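Local atomic coordinates of endo-1,4-b-d-mannanase (Trichoderma reesei, PDB entry 1QNR), a protein that hydrolyses internal beta-1,4-mannosidic linkages of mannans as an endo-acting glycoside hydrolase of family 5. Residues G278-Q291 against P322-L335. Sequence-based numbering, arbitrary orientation. Where two conformers were deposited one is given.
Sequences GAQQNPCTNEAPWQ and PYTVWYNSSNWQCL. With NAG (2-acetamido-2-deoxy-beta-D-glucopyranose), chain I; SO4 (sulfate ion), chain C.
Cys284 and Cys334 join helices 283-291 and 330-335, two neighbouring outer helices of the family 5 TIM barrel, through a disulfide with SG atoms 2.1 Å apart. Its chi3 of 87° is close to the 90° of a relaxed bridge; with SG anti to the backbone N in both cysteines, the sulfurs meet between the two helices, whose axes run nearly parallel, at 20°. Beside it, Leu335 packs as a knob into a hole formed by Cys284, Glu287, Ala288 and Gln291. Its two methyls divide the work: CD1 lies 3.8 Å from Glu287 OE1, while CD2 approaches Ala288 and the amide of Gln291. That amide also donates from NE2 to Leu335 O at 3.0 Å; the acceptor is met on a lone pair, in the carbonyl plane, with an N-H...O angle of 161°. NE2 further bonds Tyr277 OH, and water 4 links Gln291 OE1 to Cys334 O. A leucine in place of Gln291 would probably leave Leu335 O without this donor and break the water link to Cys334.

At the C-terminal end of barrel strand 272-277, the Tyr323 ring packs against Gly278, CE1 lying 3.6 Å from Gly278 C; in the conformer given, Gln280 CG lies 3.4 Å from Tyr323 CE1. Glu287, which also touches Leu335, probably helps to hold this loop: OE2 accepts from Ala279 N at 2.8 Å, from above the carboxylate plane. At the helix start a sulfate, probably from crystallisation, takes Cys284 N on O1 and both Thr285 N and Thr285 OG1 on O4.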
loop_
_atom_site.group_PDB
_atom_site.type_symbol
_atom_site.label_atom_id
_atom_site.label_comp_id
_atom_site.label_asym_id
_atom_site.label_seq_id
_atom_site.Cartn_x
_atom_site.Cartn_y
_atom_site.Cartn_z
ATOM N N GLY A 278 -3.007 -11.538 -6.192
ATOM C CA GLY A 278 -2.500 -12.909 -5.964
ATOM C C GLY A 278 -3.569 -13.907 -6.405
ATOM O O GLY A 278 -4.782 -13.612 -6.349
ATOM N N ALA A 279 -3.107 -15.111 -6.712
ATOM C CA ALA A 279 -3.982 -16.286 -6.992
ATOM C C ALA A 279 -3.542 -17.401 -6.072
ATOM O O ALA A 279 -2.355 -17.748 -6.057
ATOM C CB ALA A 279 -3.841 -16.694 -8.461
ATOM N N GLN A 280 -4.481 -18.047 -5.341
ATOM C CA GLN A 280 -4.035 -19.112 -4.415
ATOM C C GLN A 280 -3.625 -20.370 -5.180
ATOM O O GLN A 280 -2.723 -21.082 -4.667
ATOM C CB GLN A 280 -5.182 -19.444 -3.433
ATOM C CG GLN A 280 -5.188 -18.380 -2.333
ATOM C CD GLN A 280 -6.105 -18.631 -1.164
ATOM O OE1 GLN A 280 -6.770 -17.729 -0.626
ATOM N NE2 GLN A 280 -6.183 -19.881 -0.732
ATOM N N GLN A 281 -4.335 -20.656 -6.262
ATOM C CA GLN A 281 -3.935 -21.883 -7.004
ATOM C C GLN A 281 -3.095 -21.517 -8.215
ATOM O O GLN A 281 -3.347 -20.514 -8.924
ATOM C CB GLN A 281 -5.223 -22.648 -7.411
ATOM C CG GLN A 281 -6.315 -22.763 -6.342
ATOM C CD GLN A 281 -5.962 -23.577 -5.109
ATOM O OE1 GLN A 281 -6.092 -23.365 -3.893
ATOM N NE2 GLN A 281 -5.446 -24.749 -5.541
ATOM N N ASN A 282 -2.014 -22.279 -8.517
ATOM C CA ASN A 282 -1.170 -22.114 -9.672
ATOM C C ASN A 282 -0.859 -20.648 -10.021
ATOM O O ASN A 282 -1.147 -20.145 -11.119
ATOM C CB ASN A 282 -1.880 -22.778 -10.877
ATOM C CG ASN A 282 -2.275 -24.247 -10.587
ATOM O OD1 ASN A 282 -3.509 -24.459 -10.434
ATOM N ND2 ASN A 282 -1.227 -25.034 -10.395
ATOM N N PRO A 283 -0.126 -19.982 -9.149
ATOM C CA PRO A 283 0.158 -18.551 -9.354
ATOM C C PRO A 283 0.982 -18.255 -10.578
ATOM O O PRO A 283 0.751 -17.230 -11.263
ATOM C CB PRO A 283 0.754 -18.088 -8.012
ATOM C CG PRO A 283 1.380 -19.379 -7.491
ATOM C CD PRO A 283 0.302 -20.409 -7.796
ATOM N N CYS A 284 1.935 -19.127 -10.963
ATOM C CA CYS A 284 2.678 -18.815 -12.194
ATOM C C CYS A 284 1.800 -18.791 -13.444
ATOM O O CYS A 284 1.840 -17.863 -14.261
ATOM C CB CYS A 284 3.834 -19.827 -12.400
ATOM S SG CYS A 284 4.816 -19.662 -13.884
ATOM N N THR A 285 0.922 -19.807 -13.559
ATOM C CA THR A 285 -0.014 -19.892 -14.660
ATOM C C THR A 285 -1.044 -18.761 -14.619
ATOM O O THR A 285 -1.323 -18.189 -15.707
ATOM C CB THR A 285 -0.777 -21.233 -14.642
ATOM O OG1 THR A 285 0.204 -22.316 -14.812
ATOM C CG2 THR A 285 -1.798 -21.421 -15.750
ATOM N N ASN A 286 -1.637 -18.490 -13.455
ATOM C CA ASN A 286 -2.754 -17.535 -13.404
ATOM C C ASN A 286 -2.413 -16.061 -13.239
ATOM O O ASN A 286 -3.182 -15.242 -13.751
ATOM C CB ASN A 286 -3.690 -17.977 -12.239
ATOM C CG ASN A 286 -4.325 -19.323 -12.585
ATOM O OD1 ASN A 286 -4.747 -19.524 -13.724
ATOM N ND2 ASN A 286 -4.329 -20.191 -11.603
ATOM N N GLU A 287 -1.235 -15.717 -12.691
ATOM C CA GLU A 287 -0.866 -14.306 -12.468
ATOM C C GLU A 287 0.006 -13.738 -13.590
ATOM O O GLU A 287 -0.057 -12.528 -13.915
ATOM C CB GLU A 287 -0.083 -14.041 -11.145
ATOM C CG GLU A 287 -0.844 -14.520 -9.918
ATOM C CD GLU A 287 -0.143 -14.295 -8.605
ATOM O OE1 GLU A 287 0.784 -13.448 -8.546
ATOM O OE2 GLU A 287 -0.502 -15.003 -7.621
ATOM N N ALA A 288 0.727 -14.603 -14.359
ATOM C CA ALA A 288 1.540 -14.113 -15.491
ATOM C C ALA A 288 0.720 -13.328 -16.508
ATOM O O ALA A 288 1.137 -12.258 -17.010
ATOM C CB ALA A 288 2.331 -15.306 -16.110
ATOM N N PRO A 289 -0.482 -13.782 -16.938
ATOM C CA PRO A 289 -1.305 -12.997 -17.865
ATOM C C PRO A 289 -1.712 -11.614 -17.328
ATOM O O PRO A 289 -1.784 -10.630 -18.100
ATOM C CB PRO A 289 -2.519 -13.913 -18.138
ATOM C CG PRO A 289 -2.069 -15.291 -17.799
ATOM C CD PRO A 289 -1.056 -15.136 -16.657
ATOM N N TRP A 290 -1.920 -11.530 -15.998
ATOM C CA TRP A 290 -2.223 -10.218 -15.394
ATOM C C TRP A 290 -1.068 -9.201 -15.509
ATOM O O TRP A 290 -1.282 -8.037 -15.805
ATOM C CB TRP A 290 -2.598 -10.371 -13.917
ATOM C CG TRP A 290 -3.752 -11.268 -13.562
ATOM C CD1 TRP A 290 -4.798 -11.724 -14.385
ATOM C CD2 TRP A 290 -4.037 -11.808 -12.290
ATOM N NE1 TRP A 290 -5.642 -12.529 -13.697
ATOM C CE2 TRP A 290 -5.227 -12.590 -12.362
ATOM C CE3 TRP A 290 -3.437 -11.681 -10.996
ATOM C CZ2 TRP A 290 -5.769 -13.274 -11.283
ATOM C CZ3 TRP A 290 -3.982 -12.330 -9.912
ATOM C CH2 TRP A 290 -5.167 -13.114 -10.038
ATOM N N GLN A 291 0.147 -9.726 -15.292
ATOM C CA GLN A 291 1.345 -8.855 -15.391
ATOM C C GLN A 291 1.483 -8.416 -16.848
ATOM O O GLN A 291 1.759 -7.220 -17.046
ATOM C CB GLN A 291 2.584 -9.701 -14.987
ATOM C CG GLN A 291 2.547 -10.103 -13.514
ATOM C CD GLN A 291 3.839 -10.803 -13.101
ATOM O OE1 GLN A 291 4.413 -11.602 -13.917
ATOM N NE2 GLN A 291 4.242 -10.561 -11.860
ATOM N N PRO A 322 -0.658 -17.772 1.942
ATOM C CA PRO A 322 -0.739 -18.623 0.735
ATOM C C PRO A 322 -0.393 -17.901 -0.557
ATOM O O PRO A 322 -0.331 -18.545 -1.612
ATOM C CB PRO A 322 -2.217 -19.114 0.770
ATOM C CG PRO A 322 -2.541 -19.099 2.271
ATOM C CD PRO A 322 -1.938 -17.780 2.755
ATOM N N TYR A 323 -0.223 -16.555 -0.541
ATOM C CA TYR A 323 0.141 -15.787 -1.725
ATOM C C TYR A 323 1.612 -15.424 -1.708
ATOM O O TYR A 323 2.109 -14.714 -2.644
ATOM C CB TYR A 323 -0.688 -14.460 -1.591
ATOM C CG TYR A 323 -2.208 -14.640 -1.713
ATOM C CD1 TYR A 323 -2.779 -15.056 -2.906
ATOM C CD2 TYR A 323 -2.989 -14.305 -0.626
ATOM C CE1 TYR A 323 -4.200 -15.162 -3.044
ATOM C CE2 TYR A 323 -4.409 -14.373 -0.759
ATOM C CZ TYR A 323 -4.944 -14.835 -1.950
ATOM O OH TYR A 323 -6.337 -14.894 -2.053
ATOM N N THR A 324 2.394 -15.849 -0.733
ATOM C CA THR A 324 3.832 -15.512 -0.721
ATOM C C THR A 324 4.589 -16.115 -1.893
ATOM O O THR A 324 4.443 -17.307 -2.277
ATOM C CB THR A 324 4.416 -16.023 0.622
ATOM O OG1 THR A 324 3.891 -15.258 1.698
ATOM C CG2 THR A 324 5.952 -15.945 0.615
ATOM N N VAL A 325 5.424 -15.258 -2.548
ATOM C CA VAL A 325 6.363 -15.670 -3.610
ATOM C C VAL A 325 7.728 -15.602 -2.947
ATOM O O VAL A 325 8.241 -14.522 -2.606
ATOM C CB VAL A 325 6.268 -14.761 -4.850
ATOM C CG1 VAL A 325 7.354 -15.177 -5.874
ATOM C CG2 VAL A 325 4.861 -14.750 -5.465
ATOM N N TRP A 326 8.347 -16.750 -2.642
ATOM C CA TRP A 326 9.610 -16.811 -1.894
ATOM C C TRP A 326 10.806 -16.443 -2.775
ATOM O O TRP A 326 10.920 -16.963 -3.934
ATOM C CB TRP A 326 9.830 -18.234 -1.339
ATOM C CG TRP A 326 8.820 -18.636 -0.259
ATOM C CD1 TRP A 326 7.678 -19.439 -0.451
ATOM C CD2 TRP A 326 8.867 -18.234 1.123
ATOM N NE1 TRP A 326 7.032 -19.490 0.765
ATOM C CE2 TRP A 326 7.716 -18.770 1.713
ATOM C CE3 TRP A 326 9.702 -17.433 1.896
ATOM C CZ2 TRP A 326 7.443 -18.583 3.073
ATOM C CZ3 TRP A 326 9.418 -17.208 3.257
ATOM C CH2 TRP A 326 8.265 -17.821 3.836
ATOM N N TYR A 327 11.710 -15.590 -2.274
ATOM C CA TYR A 327 12.887 -15.211 -3.114
ATOM C C TYR A 327 13.667 -16.471 -3.543
ATOM O O TYR A 327 13.876 -17.454 -2.797
ATOM C CB TYR A 327 13.838 -14.385 -2.221
ATOM C CG TYR A 327 15.143 -13.989 -2.917
ATOM C CD1 TYR A 327 15.164 -13.269 -4.117
ATOM C CD2 TYR A 327 16.347 -14.443 -2.335
ATOM C CE1 TYR A 327 16.372 -12.984 -4.712
ATOM C CE2 TYR A 327 17.542 -14.177 -2.993
ATOM C CZ TYR A 327 17.531 -13.426 -4.135
ATOM O OH TYR A 327 18.743 -13.134 -4.734
ATOM N N ASN A 328 14.086 -16.463 -4.825
ATOM C CA ASN A 328 14.928 -17.507 -5.430
ATOM C C ASN A 328 14.172 -18.790 -5.758
ATOM O O ASN A 328 14.797 -19.752 -6.289
ATOM C CB ASN A 328 16.153 -17.880 -4.538
ATOM C CG ASN A 328 17.387 -17.392 -5.191
ATOM O OD1 ASN A 328 17.518 -16.683 -6.171
ATOM N ND2 ASN A 328 18.549 -17.808 -4.568
ATOM N N SER A 329 12.878 -18.904 -5.554
ATOM C CA SER A 329 12.062 -20.060 -5.912
ATOM C C SER A 329 11.719 -20.061 -7.385
ATOM O O SER A 329 11.940 -19.101 -8.147
ATOM C CB SER A 329 10.805 -20.038 -5.049
ATOM O OG SER A 329 9.878 -18.971 -5.452
ATOM N N SER A 330 11.077 -21.185 -7.835
ATOM C CA SER A 330 10.591 -21.236 -9.198
ATOM C C SER A 330 9.505 -20.178 -9.456
ATOM O O SER A 330 9.422 -19.633 -10.578
ATOM C CB SER A 330 10.021 -22.629 -9.537
ATOM O OG SER A 330 9.061 -23.102 -8.687
ATOM N N ASN A 331 8.638 -19.840 -8.492
ATOM C CA ASN A 331 7.663 -18.786 -8.689
ATOM C C ASN A 331 8.376 -17.421 -8.717
ATOM O O ASN A 331 7.863 -16.540 -9.443
ATOM C CB ASN A 331 6.622 -18.810 -7.559
ATOM C CG ASN A 331 5.589 -19.952 -7.630
ATOM O OD1 ASN A 331 4.912 -20.260 -6.591
ATOM N ND2 ASN A 331 5.470 -20.504 -8.813
ATOM N N TRP A 332 9.478 -17.204 -8.020
ATOM C CA TRP A 332 10.267 -15.956 -8.205
ATOM C C TRP A 332 10.747 -15.894 -9.636
ATOM O O TRP A 332 10.762 -14.813 -10.241
ATOM C CB TRP A 332 11.378 -15.911 -7.139
ATOM C CG TRP A 332 12.432 -14.866 -7.357
ATOM C CD1 TRP A 332 12.477 -13.594 -6.852
ATOM C CD2 TRP A 332 13.638 -14.967 -8.164
ATOM N NE1 TRP A 332 13.588 -12.889 -7.304
ATOM C CE2 TRP A 332 14.321 -13.751 -8.083
ATOM C CE3 TRP A 332 14.200 -16.050 -8.885
ATOM C CZ2 TRP A 332 15.522 -13.467 -8.766
ATOM C CZ3 TRP A 332 15.411 -15.796 -9.524
ATOM C CH2 TRP A 332 16.049 -14.567 -9.454
ATOM N N GLN A 333 11.254 -17.009 -10.229
ATOM C CA GLN A 333 11.729 -16.936 -11.633
ATOM C C GLN A 333 10.555 -16.521 -12.504
ATOM O O GLN A 333 10.743 -15.661 -13.394
ATOM C CB GLN A 333 12.315 -18.311 -12.070
ATOM C CG GLN A 333 12.620 -18.777 -13.495
ATOM C CD GLN A 333 12.858 -20.172 -14.014
ATOM O OE1 GLN A 333 13.198 -20.532 -15.221
ATOM N NE2 GLN A 333 12.693 -21.330 -13.302
ATOM N N CYS A 334 9.418 -17.147 -12.357
ATOM C CA CYS A 334 8.256 -16.905 -13.219
ATOM C C CYS A 334 7.606 -15.493 -13.118
ATOM O O CYS A 334 7.293 -14.870 -14.139
ATOM C CB CYS A 334 7.165 -17.918 -12.924
ATOM S SG CYS A 334 5.637 -17.746 -13.864
ATOM N N LEU A 335 7.469 -15.032 -11.865
ATOM C CA LEU A 335 6.702 -13.795 -11.606
ATOM C C LEU A 335 7.510 -12.580 -11.259
ATOM O O LEU A 335 6.975 -11.458 -11.120
ATOM C CB LEU A 335 5.718 -14.115 -10.409
ATOM C CG LEU A 335 4.641 -15.145 -10.784
ATOM C CD1 LEU A 335 3.787 -15.507 -9.553
ATOM C CD2 LEU A 335 3.759 -14.682 -11.954
HETATM C C1 NAG I . 20.122 -17.504 -4.798
HETATM C C2 NAG I . 21.044 -17.651 -3.604
HETATM C C3 NAG I . 22.467 -17.478 -4.052
HETATM C C4 NAG I . 22.679 -18.396 -5.269
HETATM C C5 NAG I . 21.662 -18.285 -6.401
HETATM C C6 NAG I . 21.807 -19.430 -7.398
HETATM C C7 NAG I . 20.160 -17.082 -1.394
HETATM C C8 NAG I . 19.729 -15.990 -0.450
HETATM N N2 NAG I . 20.641 -16.633 -2.574
HETATM O O3 NAG I . 23.207 -17.954 -2.888
HETATM O O4 NAG I . 23.975 -18.085 -5.873
HETATM O O5 NAG I . 20.334 -18.478 -5.867
HETATM O O6 NAG I . 21.087 -19.087 -8.551
HETATM O O7 NAG I . 20.066 -18.188 -1.097
HETATM S S SO4 C . 1.960 -23.013 -11.216
HETATM O O1 SO4 C . 2.425 -22.013 -10.095
HETATM O O2 SO4 C . 1.336 -24.214 -10.593
HETATM O O3 SO4 C . 3.165 -23.460 -11.998
HETATM O O4 SO4 C . 1.043 -22.367 -12.181
HETATM O O HOH W 1 -7.189 -14.370 -5.110
HETATM O O HOH W 2 -0.060 -18.136 -4.369
HETATM O O HOH W 3 0.279 -15.243 -5.075
HETATM O O HOH W 4 5.136 -13.606 -15.286
#